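Chlorite Dismutase (Nitrobacter winogradskyi, PDB 3QPI) converts chlorite into chloride and dioxygen at a heme b group held in its interior. Local coordinates at residues 145-148 and 154-157; 105-110 and 164-169. One frame throughout, in Å; residues are numbered along the deposited sequence.

Both contacts are largely buried and both reach the heme, but they come to it from different parts of the fold; their nearest atoms stay about 7 Å apart. Contact 1 lies closer to the centre of the chain and packs strand 141-147 against helix 152-163 through three aromatic rings, with one water between Tyr147 and the exposed Glu156. Contact 2 joins helix 101-111 to the loop that runs from that same helix 152-163 into strand 171-181. No hydrogen bond crosses either pair of segments directly. Where contact 1 is almost wholly aromatic and apolar, contact 2 brings a buried carboxylate beside a phenyl ring, and that carboxylate is tied to the heme-binding residues His114 and Lys92.

Contact 1 of 2, residues 145-148 and 154-157. With HEM (protoporphyrin IX containing Fe), chain C.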
ATOM      1  N   PHE A 145       1.495   5.224   1.212  1.00 22.02           N
ATOM      2  CA  PHE A 145       2.889   5.627   1.367  1.00 26.27           C
ATOM      3  C   PHE A 145       3.021   7.148   1.262  1.00 26.30           C
ATOM      4  O   PHE A 145       2.342   7.781   0.445  1.00 25.04           O
ATOM      5  CB  PHE A 145       3.748   4.960   0.265  1.00 24.33           C
ATOM      6  CG  PHE A 145       3.558   3.481   0.198  1.00 24.59           C
ATOM      7  CD1 PHE A 145       4.267   2.649   1.049  1.00 22.57           C
ATOM      8  CD2 PHE A 145       2.632   2.926  -0.675  1.00 22.08           C
ATOM      9  CE1 PHE A 145       4.063   1.296   1.021  1.00 23.37           C
ATOM     10  CE2 PHE A 145       2.414   1.575  -0.704  1.00 22.12           C
ATOM     11  CZ  PHE A 145       3.138   0.746   0.136  1.00 25.45           C
ATOM     12  N   GLU A 146       3.913   7.714   2.065  1.00 23.70           N
ATOM     13  CA  GLU A 146       4.186   9.143   2.047  1.00 28.00           C
ATOM     14  C   GLU A 146       5.677   9.358   2.006  1.00 29.75           C
ATOM     15  O   GLU A 146       6.419   8.644   2.693  1.00 30.69           O
ATOM     16  CB  GLU A 146       3.647   9.818   3.310  1.00 26.33           C
ATOM     17  CG  GLU A 146       2.209   9.575   3.558  1.00 26.18           C
ATOM     18  CD  GLU A 146       1.682  10.329   4.788  1.00 31.73           C
ATOM     19  OE1 GLU A 146       2.477  10.966   5.537  1.00 29.88           O
ATOM     20  OE2 GLU A 146       0.460  10.267   4.998  1.00 26.36           O
ATOM     21  N   TYR A 147       6.110  10.364   1.242  1.00 28.61           N
ATOM     22  CA  TYR A 147       7.540  10.655   1.079  1.00 29.75           C
ATOM     23  C   TYR A 147       7.771  12.065   0.543  1.00 30.37           C
ATOM     24  O   TYR A 147       6.875  12.677  -0.037  1.00 28.03           O
ATOM     25  CB  TYR A 147       8.175   9.647   0.128  1.00 27.22           C
ATOM     26  CG  TYR A 147       7.317   9.362  -1.080  1.00 29.97           C
ATOM     27  CD1 TYR A 147       6.338   8.376  -1.037  1.00 27.62           C
ATOM     28  CD2 TYR A 147       7.474  10.073  -2.257  1.00 27.94           C
ATOM     29  CE1 TYR A 147       5.542   8.107  -2.129  1.00 25.25           C
ATOM     30  CE2 TYR A 147       6.675   9.798  -3.373  1.00 28.73           C
ATOM     31  CZ  TYR A 147       5.706   8.811  -3.299  1.00 28.01           C
ATOM     32  OH  TYR A 147       4.886   8.522  -4.386  1.00 24.04           O
ATOM     33  N   ALA A 148       8.981  12.573   0.738  1.00 30.11           N
ATOM     34  CA  ALA A 148       9.369  13.863   0.177  1.00 31.15           C
ATOM     35  C   ALA A 148       9.464  13.751  -1.342  1.00 30.68           C
ATOM     36  O   ALA A 148       9.744  12.671  -1.862  1.00 29.30           O
ATOM     37  CB  ALA A 148      10.694  14.321   0.779  1.00 28.90           C
ATOM     38  N   MET A 154      13.206   6.873  -5.754  1.00 36.07           N
ATOM     39  CA  MET A 154      13.427   5.748  -4.852  1.00 40.06           C
ATOM     40  C   MET A 154      12.126   4.981  -4.640  1.00 39.47           C
ATOM     41  O   MET A 154      12.121   3.758  -4.636  1.00 37.71           O
ATOM     42  CB  MET A 154      13.895   6.221  -3.485  1.00 42.67           C
ATOM     43  CG  MET A 154      15.284   6.774  -3.433  1.00 46.36           C
ATOM     44  SD  MET A 154      15.607   7.411  -1.773  1.00 54.91           S
ATOM     45  CE  MET A 154      14.889   6.101  -0.770  1.00 49.51           C
ATOM     46  N   PHE A 155      11.022   5.699  -4.438  1.00 31.60           N
ATOM     47  CA  PHE A 155       9.748   5.012  -4.254  1.00 29.71           C
ATOM     48  C   PHE A 155       9.364   4.189  -5.491  1.00 29.19           C
ATOM     49  O   PHE A 155       9.002   3.019  -5.362  1.00 29.97           O
ATOM     50  CB  PHE A 155       8.595   5.957  -3.852  1.00 27.65           C
ATOM     51  CG  PHE A 155       7.283   5.231  -3.663  1.00 29.06           C
ATOM     52  CD1 PHE A 155       7.077   4.433  -2.540  1.00 26.75           C
ATOM     53  CD2 PHE A 155       6.288   5.295  -4.635  1.00 23.95           C
ATOM     54  CE1 PHE A 155       5.903   3.733  -2.382  1.00 24.89           C
ATOM     55  CE2 PHE A 155       5.126   4.610  -4.483  1.00 24.20           C
ATOM     56  CZ  PHE A 155       4.918   3.819  -3.350  1.00 23.19           C
ATOM     57  N   GLU A 156       9.449   4.756  -6.689  1.00 26.27           N
ATOM     58  CA  GLU A 156       9.043   3.966  -7.842  1.00 32.09           C
ATOM     59  C   GLU A 156       9.993   2.778  -8.039  1.00 31.68           C
ATOM     60  O   GLU A 156       9.602   1.752  -8.586  1.00 30.06           O
ATOM     61  CB  GLU A 156       8.966   4.805  -9.114  1.00 31.94           C
ATOM     62  CG  GLU A 156       8.040   5.996  -9.012  1.00 30.23           C
ATOM     63  CD  GLU A 156       6.628   5.613  -8.627  1.00 32.57           C
ATOM     64  OE1 GLU A 156       6.278   4.415  -8.723  1.00 29.59           O
ATOM     65  OE2 GLU A 156       5.857   6.511  -8.212  1.00 32.01           O
ATOM     66  N   ASP A 157      11.226   2.925  -7.564  1.00 39.30           N
ATOM     67  CA  ASP A 157      12.232   1.864  -7.638  1.00 41.60           C
ATOM     68  C   ASP A 157      11.884   0.705  -6.696  1.00 39.92           C
ATOM     69  O   ASP A 157      11.888  -0.467  -7.084  1.00 38.48           O
ATOM     70  CB  ASP A 157      13.607   2.432  -7.270  1.00 42.85           C
ATOM     71  CG  ASP A 157      14.703   1.401  -7.363  1.00 48.90           C
ATOM     72  OD1 ASP A 157      14.881   0.812  -8.457  1.00 52.47           O
ATOM     73  OD2 ASP A 157      15.386   1.165  -6.339  1.00 50.51           O
TER
HETATM   74  CHA HEM C1001       2.850  -6.143   4.100  1.00 18.80           C
HETATM   75  CHB HEM C1001       6.901  -3.790   5.081  1.00 24.82           C
HETATM   76  CHC HEM C1001       6.511  -1.367   0.882  1.00 20.79           C
HETATM   77  CHD HEM C1001       2.678  -3.929  -0.167  1.00 17.06           C
HETATM   78  C1A HEM C1001       3.976  -5.666   4.681  1.00  6.83           C
HETATM   79  C2A HEM C1001       4.409  -6.122   5.992  1.00 12.52           C
HETATM   80  C3A HEM C1001       5.544  -5.472   6.316  1.00  4.80           C
HETATM   81  C4A HEM C1001       5.840  -4.599   5.182  1.00 19.25           C
HETATM   82  CMA HEM C1001       6.381  -5.664   7.634  1.00 28.10           C
HETATM   83  CAA HEM C1001       3.638  -7.206   6.761  1.00 17.10           C
HETATM   84  CBA HEM C1001       2.669  -6.667   7.804  1.00 30.24           C
HETATM   85  CGA HEM C1001       2.171  -7.876   8.571  1.00 33.27           C
HETATM   86  O1A HEM C1001       0.977  -8.181   8.388  1.00 27.72           O
HETATM   87  O2A HEM C1001       2.946  -8.543   9.327  1.00 26.85           O
HETATM   88  C1B HEM C1001       7.070  -2.960   4.026  1.00 20.73           C
HETATM   89  C2B HEM C1001       8.094  -1.945   4.024  1.00 16.78           C
HETATM   90  C3B HEM C1001       7.957  -1.259   2.898  1.00 21.82           C
HETATM   91  C4B HEM C1001       6.869  -1.831   2.129  1.00 11.90           C
HETATM   92  CMB HEM C1001       9.136  -1.635   5.128  1.00 20.67           C
HETATM   93  CAB HEM C1001       8.878  -0.080   2.510  1.00 28.91           C
HETATM   94  CBB HEM C1001       8.333   1.080   2.136  1.00 26.00           C
HETATM   95  C1C HEM C1001       5.464  -1.847   0.195  1.00  7.42           C
HETATM   96  C2C HEM C1001       4.967  -1.420  -1.113  1.00 15.42           C
HETATM   97  C3C HEM C1001       3.870  -2.134  -1.357  1.00 11.41           C
HETATM   98  C4C HEM C1001       3.690  -3.041  -0.239  1.00 18.72           C
HETATM   99  CMC HEM C1001       5.582  -0.284  -1.965  1.00 11.66           C
HETATM  100  CAC HEM C1001       2.935  -2.145  -2.579  1.00 26.62           C
HETATM  101  CBC HEM C1001       3.412  -1.781  -3.777  1.00 30.78           C
HETATM  102  C1D HEM C1001       2.333  -4.713   0.860  1.00 17.59           C
HETATM  103  C2D HEM C1001       1.186  -5.588   0.839  1.00  9.98           C
HETATM  104  C3D HEM C1001       1.258  -6.268   2.199  1.00 16.64           C
HETATM  105  C4D HEM C1001       2.438  -5.749   2.850  1.00  6.11           C
HETATM  106  CMD HEM C1001       0.094  -5.817  -0.257  1.00 22.39           C
HETATM  107  CAD HEM C1001       0.300  -7.324   2.764  1.00 17.08           C
HETATM  108  CBD HEM C1001       0.925  -8.686   2.428  1.00 22.89           C
HETATM  109  CGD HEM C1001      -0.048  -9.784   2.796  1.00 28.50           C
HETATM  110  O1D HEM C1001      -0.500  -9.799   3.964  1.00 27.19           O
HETATM  111  O2D HEM C1001      -0.371 -10.641   1.927  1.00 28.47           O
HETATM  112  NA  HEM C1001       4.863  -4.696   4.181  1.00 10.34           N
HETATM  113  NB  HEM C1001       6.317  -2.885   2.855  1.00 16.16           N
HETATM  114  NC  HEM C1001       4.670  -2.841   0.695  1.00 18.53           N
HETATM  115  ND  HEM C1001       3.065  -4.839   2.053  1.00 13.16           N
HETATM  116 FE   HEM C1001       4.732  -3.941   2.263  1.00 23.80          FE
HETATM  117  O   HOH W   1       6.125   8.807  -6.931  1.00 23.42           O
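Phe155 packs against both Tyr147 and Phe145, and its own atoms divide between the two. Phe155 CB sits over the centre of the Tyr147 ring, 4.1 Å from the centroid, as a CH-pi contact. With CG anti to the backbone N (chi1 -180°), the ring then carries on past the tyrosine: Phe155 CG lies 3.7 Å from Tyr147 CE1, and Phe155 CD2 comes within 3.5 Å of Tyr147 OH. These two rings form an offset stack, their planes 19° apart. Farther out the neighbour changes. Phe155 CE1 is 3.5 Å from Phe145 CG, while Phe155 CZ, the tip, meets Phe145 CD2; the phenylalanine rings meet obliquely, at 46°. The cluster packs helix 152-163 onto strand 141-147 of the antiparallel sheet, in a chain of the dimeric alpha-beta barrel superfamily, and Ala86 and Ile88 of the adjacent strand 84-92 also touch Phe155. Phe145 carries the packing on to the cofactor, its CZ 3.1 Å from C2C of the heme. At the outer end, a water 2.8 Å from Tyr147 OH donates a hydrogen bond to Glu156 OE2 at 2.6 Å, an oxygen that also forms a salt bridge with Arg178.

Contact 2 of 2, residues 105-110 and 164-169; sequences RAIFED and ATEEWT. With HEM (protoporphyrin IX containing Fe), chain C.
Phe108 and Glu167 run alongside each other in the same direction, the ring and carboxylate planes turned 62° apart. Both start in the same manner: each CG stands anti to its backbone N (chi1 169° for Phe108, 172° for Glu167), and the glutamate stays extended beyond CG. That straight reach brings Glu167 OE1 to 3.5 Å from Phe108 CD1, while OE2 lies in plane at the ring's edge. The carboxylate is gripped by stronger partners than the ring: OE1 is hydrogen-bonded to His114 ND1 and OE2 forms a salt bridge with Lys92. His114 is the axial ligand of the heme iron, so Glu167 is a second-shell residue whose bond to ND1 probably helps set the rotation of the imidazole, a proximal histidine-carboxylate pair of the kind known from heme peroxidases. Phe108 stacks on His114 as well, and its CZ touches the heme at CAA, 3.6 Å away.

The residue before it on helix 101-111, Ile107, aims at the loop. CG1 lies anti to the carbonyl carbon and CG2 anti to the backbone N, which sends one branch to each glutamate: Ile107 CG2 rests 3.7 Å from Glu167 CA, whereas Ile107 CG1 approaches Glu166 OE2 at 3.8 Å, the Ile107 and Glu166 side chains roughly perpendicular. Ser112 OG links the backbones here, bonded to Ile107 O and Glu167 N. Within the loop, Glu166 O accepts from both Thr169 N and Thr169 OG1, the latter at 2.6 Å and on a lone pair in the carbonyl plane. Trp168 turns its CB from the helix, and its ring edge meets the heme instead, CZ2 lying 3.7 Å from CAC, while NE1 is hydrogen-bonded to Glu174 OE2.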
ATOM      1  N   ARG A 105       3.974 -17.205   4.473  1.00 29.09           N
ATOM      2  CA  ARG A 105       5.120 -16.562   5.119  1.00 27.38           C
ATOM      3  C   ARG A 105       6.423 -16.812   4.350  1.00 32.00           C
ATOM      4  O   ARG A 105       7.251 -15.913   4.211  1.00 30.10           O
ATOM      5  CB  ARG A 105       5.268 -17.058   6.558  1.00 27.32           C
ATOM      6  CG  ARG A 105       6.630 -16.764   7.183  1.00 28.34           C
ATOM      7  CD  ARG A 105       6.895 -15.265   7.419  1.00 32.44           C
ATOM      8  NE  ARG A 105       8.291 -15.046   7.801  1.00 33.97           N
ATOM      9  CZ  ARG A 105       8.777 -13.929   8.332  1.00 35.44           C
ATOM     10  NH1 ARG A 105       7.980 -12.876   8.564  1.00 31.77           N
ATOM     11  NH2 ARG A 105      10.076 -13.866   8.628  1.00 30.87           N
ATOM     12  N   ALA A 106       6.602 -18.035   3.851  1.00 35.37           N
ATOM     13  CA  ALA A 106       7.812 -18.396   3.117  1.00 35.87           C
ATOM     14  C   ALA A 106       7.965 -17.601   1.804  1.00 36.65           C
ATOM     15  O   ALA A 106       9.035 -17.081   1.497  1.00 35.80           O
ATOM     16  CB  ALA A 106       7.828 -19.928   2.839  1.00 32.94           C
ATOM     17  N   ILE A 107       6.896 -17.536   1.020  1.00 33.16           N
ATOM     18  CA  ILE A 107       6.873 -16.702  -0.170  1.00 34.83           C
ATOM     19  C   ILE A 107       7.092 -15.224   0.164  1.00 35.07           C
ATOM     20  O   ILE A 107       7.945 -14.575  -0.439  1.00 31.82           O
ATOM     21  CB  ILE A 107       5.538 -16.865  -0.918  1.00 35.93           C
ATOM     22  CG1 ILE A 107       5.415 -18.314  -1.422  1.00 37.17           C
ATOM     23  CG2 ILE A 107       5.422 -15.838  -2.059  1.00 31.60           C
ATOM     24  CD1 ILE A 107       4.090 -18.633  -2.092  1.00 38.65           C
ATOM     25  N   PHE A 108       6.327 -14.710   1.129  1.00 33.22           N
ATOM     26  CA  PHE A 108       6.364 -13.296   1.497  1.00 29.40           C
ATOM     27  C   PHE A 108       7.764 -12.883   1.918  1.00 30.07           C
ATOM     28  O   PHE A 108       8.297 -11.904   1.416  1.00 30.61           O
ATOM     29  CB  PHE A 108       5.356 -13.033   2.631  1.00 31.62           C
ATOM     30  CG  PHE A 108       5.474 -11.664   3.289  1.00 30.29           C
ATOM     31  CD1 PHE A 108       4.798 -10.564   2.770  1.00 29.91           C
ATOM     32  CD2 PHE A 108       6.213 -11.497   4.455  1.00 27.81           C
ATOM     33  CE1 PHE A 108       4.872  -9.317   3.396  1.00 27.60           C
ATOM     34  CE2 PHE A 108       6.293 -10.244   5.081  1.00 29.18           C
ATOM     35  CZ  PHE A 108       5.630  -9.163   4.545  1.00 26.98           C
ATOM     36  N   GLU A 109       8.372 -13.619   2.839  1.00 32.35           N
ATOM     37  CA  GLU A 109       9.686 -13.225   3.312  1.00 35.30           C
ATOM     38  C   GLU A 109      10.848 -14.090   2.760  1.00 37.74           C
ATOM     39  O   GLU A 109      11.790 -13.563   2.166  1.00 37.73           O
ATOM     40  CB  GLU A 109       9.701 -13.194   4.840  1.00 34.45           C
ATOM     41  CG  GLU A 109      10.966 -12.565   5.423  1.00 35.90           C
ATOM     42  CD  GLU A 109      11.238 -11.155   4.896  1.00 38.45           C
ATOM     43  OE1 GLU A 109      12.379 -10.671   5.042  1.00 38.87           O
ATOM     44  OE2 GLU A 109      10.318 -10.519   4.333  1.00 39.96           O
ATOM     45  N   ASP A 110      10.807 -15.406   2.945  1.00 39.75           N
ATOM     46  CA  ASP A 110      11.998 -16.200   2.622  1.00 43.57           C
ATOM     47  C   ASP A 110      12.349 -16.152   1.134  1.00 40.94           C
ATOM     48  O   ASP A 110      13.509 -16.085   0.791  1.00 43.02           O
ATOM     49  CB  ASP A 110      11.866 -17.633   3.119  1.00 48.98           C
ATOM     50  CG  ASP A 110      11.783 -17.715   4.639  1.00 54.65           C
ATOM     51  OD1 ASP A 110      12.162 -16.738   5.332  1.00 54.50           O
ATOM     52  OD2 ASP A 110      11.332 -18.761   5.146  1.00 58.91           O
ATOM     53  N   ALA A 164       8.651  -7.397  -8.972  1.00 33.02           N
ATOM     54  CA  ALA A 164       9.390  -8.503  -9.628  1.00 37.93           C
ATOM     55  C   ALA A 164       9.443  -9.785  -8.782  1.00 38.60           C
ATOM     56  O   ALA A 164      10.044 -10.763  -9.197  1.00 39.38           O
ATOM     57  CB  ALA A 164      10.821  -8.075  -9.992  1.00 31.81           C
ATOM     58  N   THR A 165       8.833  -9.781  -7.598  1.00 34.33           N
ATOM     59  CA  THR A 165       9.023 -10.879  -6.648  1.00 31.55           C
ATOM     60  C   THR A 165       8.020 -11.997  -6.874  1.00 32.59           C
ATOM     61  O   THR A 165       7.027 -11.820  -7.589  1.00 30.87           O
ATOM     62  CB  THR A 165       8.930 -10.391  -5.221  1.00 34.64           C
ATOM     63  OG1 THR A 165       7.615  -9.856  -4.977  1.00 34.79           O
ATOM     64  CG2 THR A 165       9.990  -9.302  -4.979  1.00 34.41           C
ATOM     65  N   GLU A 166       8.329 -13.168  -6.323  1.00 35.45           N
ATOM     66  CA  GLU A 166       7.411 -14.307  -6.375  1.00 37.39           C
ATOM     67  C   GLU A 166       6.088 -13.938  -5.675  1.00 38.04           C
ATOM     68  O   GLU A 166       5.003 -14.327  -6.131  1.00 34.66           O
ATOM     69  CB  GLU A 166       8.042 -15.538  -5.724  1.00 37.21           C
ATOM     70  CG  GLU A 166       7.182 -16.810  -5.805  1.00 41.34           C
ATOM     71  CD  GLU A 166       7.888 -18.045  -5.239  1.00 44.45           C
ATOM     72  OE1 GLU A 166       9.132 -18.101  -5.322  1.00 41.47           O
ATOM     73  OE2 GLU A 166       7.204 -18.958  -4.702  1.00 45.73           O
ATOM     74  N   GLU A 167       6.179 -13.192  -4.574  1.00 30.56           N
ATOM     75  CA  GLU A 167       4.974 -12.719  -3.922  1.00 32.95           C
ATOM     76  C   GLU A 167       4.046 -12.052  -4.937  1.00 31.76           C
ATOM     77  O   GLU A 167       2.842 -12.297  -4.933  1.00 30.07           O
ATOM     78  CB  GLU A 167       5.282 -11.744  -2.789  1.00 32.15           C
ATOM     79  CG  GLU A 167       3.999 -11.089  -2.234  1.00 36.44           C
ATOM     80  CD  GLU A 167       4.230 -10.218  -1.003  1.00 38.13           C
ATOM     81  OE1 GLU A 167       5.400  -9.953  -0.671  1.00 36.35           O
ATOM     82  OE2 GLU A 167       3.234  -9.818  -0.349  1.00 39.72           O
ATOM     83  N   TRP A 168       4.600 -11.224  -5.817  1.00 30.06           N
ATOM     84  CA  TRP A 168       3.761 -10.460  -6.725  1.00 29.96           C
ATOM     85  C   TRP A 168       3.126 -11.267  -7.855  1.00 35.86           C
ATOM     86  O   TRP A 168       2.194 -10.774  -8.498  1.00 30.16           O
ATOM     87  CB  TRP A 168       4.483  -9.228  -7.288  1.00 31.47           C
ATOM     88  CG  TRP A 168       3.869  -7.945  -6.686  1.00 35.96           C
ATOM     89  CD1 TRP A 168       3.005  -7.071  -7.294  1.00 32.35           C
ATOM     90  CD2 TRP A 168       4.047  -7.464  -5.342  1.00 31.96           C
ATOM     91  NE1 TRP A 168       2.657  -6.057  -6.414  1.00 31.96           N
ATOM     92  CE2 TRP A 168       3.289  -6.273  -5.216  1.00 32.91           C
ATOM     93  CE3 TRP A 168       4.798  -7.910  -4.245  1.00 29.75           C
ATOM     94  CZ2 TRP A 168       3.258  -5.526  -4.033  1.00 30.61           C
ATOM     95  CZ3 TRP A 168       4.774  -7.162  -3.069  1.00 31.67           C
ATOM     96  CH2 TRP A 168       3.996  -5.989  -2.973  1.00 32.72           C
ATOM     97  N   THR A 169       3.602 -12.497  -8.081  1.00 36.42           N
ATOM     98  CA  THR A 169       2.995 -13.339  -9.106  1.00 37.75           C
ATOM     99  C   THR A 169       1.584 -13.706  -8.694  1.00 37.84           C
ATOM    100  O   THR A 169       0.788 -14.134  -9.527  1.00 37.06           O
ATOM    101  CB  THR A 169       3.792 -14.651  -9.379  1.00 37.66           C
ATOM    102  OG1 THR A 169       3.804 -15.452  -8.196  1.00 35.05           O
ATOM    103  CG2 THR A 169       5.226 -14.357  -9.803  1.00 34.93           C
TER
HETATM  104  CHA HEM C1001       2.850  -6.143   4.100  1.00 18.80           C
HETATM  105  CHB HEM C1001       6.901  -3.790   5.081  1.00 24.82           C
HETATM  106  CHC HEM C1001       6.511  -1.367   0.882  1.00 20.79           C
HETATM  107  CHD HEM C1001       2.678  -3.929  -0.167  1.00 17.06           C
HETATM  108  C1A HEM C1001       3.976  -5.666   4.681  1.00  6.83           C
HETATM  109  C2A HEM C1001       4.409  -6.122   5.992  1.00 12.52           C
HETATM  110  C3A HEM C1001       5.544  -5.472   6.316  1.00  4.80           C
HETATM  111  C4A HEM C1001       5.840  -4.599   5.182  1.00 19.25           C
HETATM  112  CMA HEM C1001       6.381  -5.664   7.634  1.00 28.10           C
HETATM  113  CAA HEM C1001       3.638  -7.206   6.761  1.00 17.10           C
HETATM  114  CBA HEM C1001       2.669  -6.667   7.804  1.00 30.24           C
HETATM  115  CGA HEM C1001       2.171  -7.876   8.571  1.00 33.27           C
HETATM  116  O1A HEM C1001       0.977  -8.181   8.388  1.00 27.72           O
HETATM  117  O2A HEM C1001       2.946  -8.543   9.327  1.00 26.85           O
HETATM  118  C1B HEM C1001       7.070  -2.960   4.026  1.00 20.73           C
HETATM  119  C2B HEM C1001       8.094  -1.945   4.024  1.00 16.78           C
HETATM  120  C3B HEM C1001       7.957  -1.259   2.898  1.00 21.82           C
HETATM  121  C4B HEM C1001       6.869  -1.831   2.129  1.00 11.90           C
HETATM  122  CMB HEM C1001       9.136  -1.635   5.128  1.00 20.67           C
HETATM  123  CAB HEM C1001       8.878  -0.080   2.510  1.00 28.91           C
HETATM  124  CBB HEM C1001       8.333   1.080   2.136  1.00 26.00           C
HETATM  125  C1C HEM C1001       5.464  -1.847   0.195  1.00  7.42           C
HETATM  126  C2C HEM C1001       4.967  -1.420  -1.113  1.00 15.42           C
HETATM  127  C3C HEM C1001       3.870  -2.134  -1.357  1.00 11.41           C
HETATM  128  C4C HEM C1001       3.690  -3.041  -0.239  1.00 18.72           C
HETATM  129  CMC HEM C1001       5.582  -0.284  -1.965  1.00 11.66           C
HETATM  130  CAC HEM C1001       2.935  -2.145  -2.579  1.00 26.62           C
HETATM  131  CBC HEM C1001       3.412  -1.781  -3.777  1.00 30.78           C
HETATM  132  C1D HEM C1001       2.333  -4.713   0.860  1.00 17.59           C
HETATM  133  C2D HEM C1001       1.186  -5.588   0.839  1.00  9.98           C
HETATM  134  C3D HEM C1001       1.258  -6.268   2.199  1.00 16.64           C
HETATM  135  C4D HEM C1001       2.438  -5.749   2.850  1.00  6.11           C
HETATM  136  CMD HEM C1001       0.094  -5.817  -0.257  1.00 22.39           C
HETATM  137  CAD HEM C1001       0.300  -7.324   2.764  1.00 17.08           C
HETATM  138  CBD HEM C1001       0.925  -8.686   2.428  1.00 22.89           C
HETATM  139  CGD HEM C1001      -0.048  -9.784   2.796  1.00 28.50           C
HETATM  140  O1D HEM C1001      -0.500  -9.799   3.964  1.00 27.19           O
HETATM  141  O2D HEM C1001      -0.371 -10.641   1.927  1.00 28.47           O
HETATM  142  NA  HEM C1001       4.863  -4.696   4.181  1.00 10.34           N
HETATM  143  NB  HEM C1001       6.317  -2.885   2.855  1.00 16.16           N
HETATM  144  NC  HEM C1001       4.670  -2.841   0.695  1.00 18.53           N
HETATM  145  ND  HEM C1001       3.065  -4.839   2.053  1.00 13.16           N
HETATM  146 FE   HEM C1001       4.732  -3.941   2.263  1.00 23.80          FE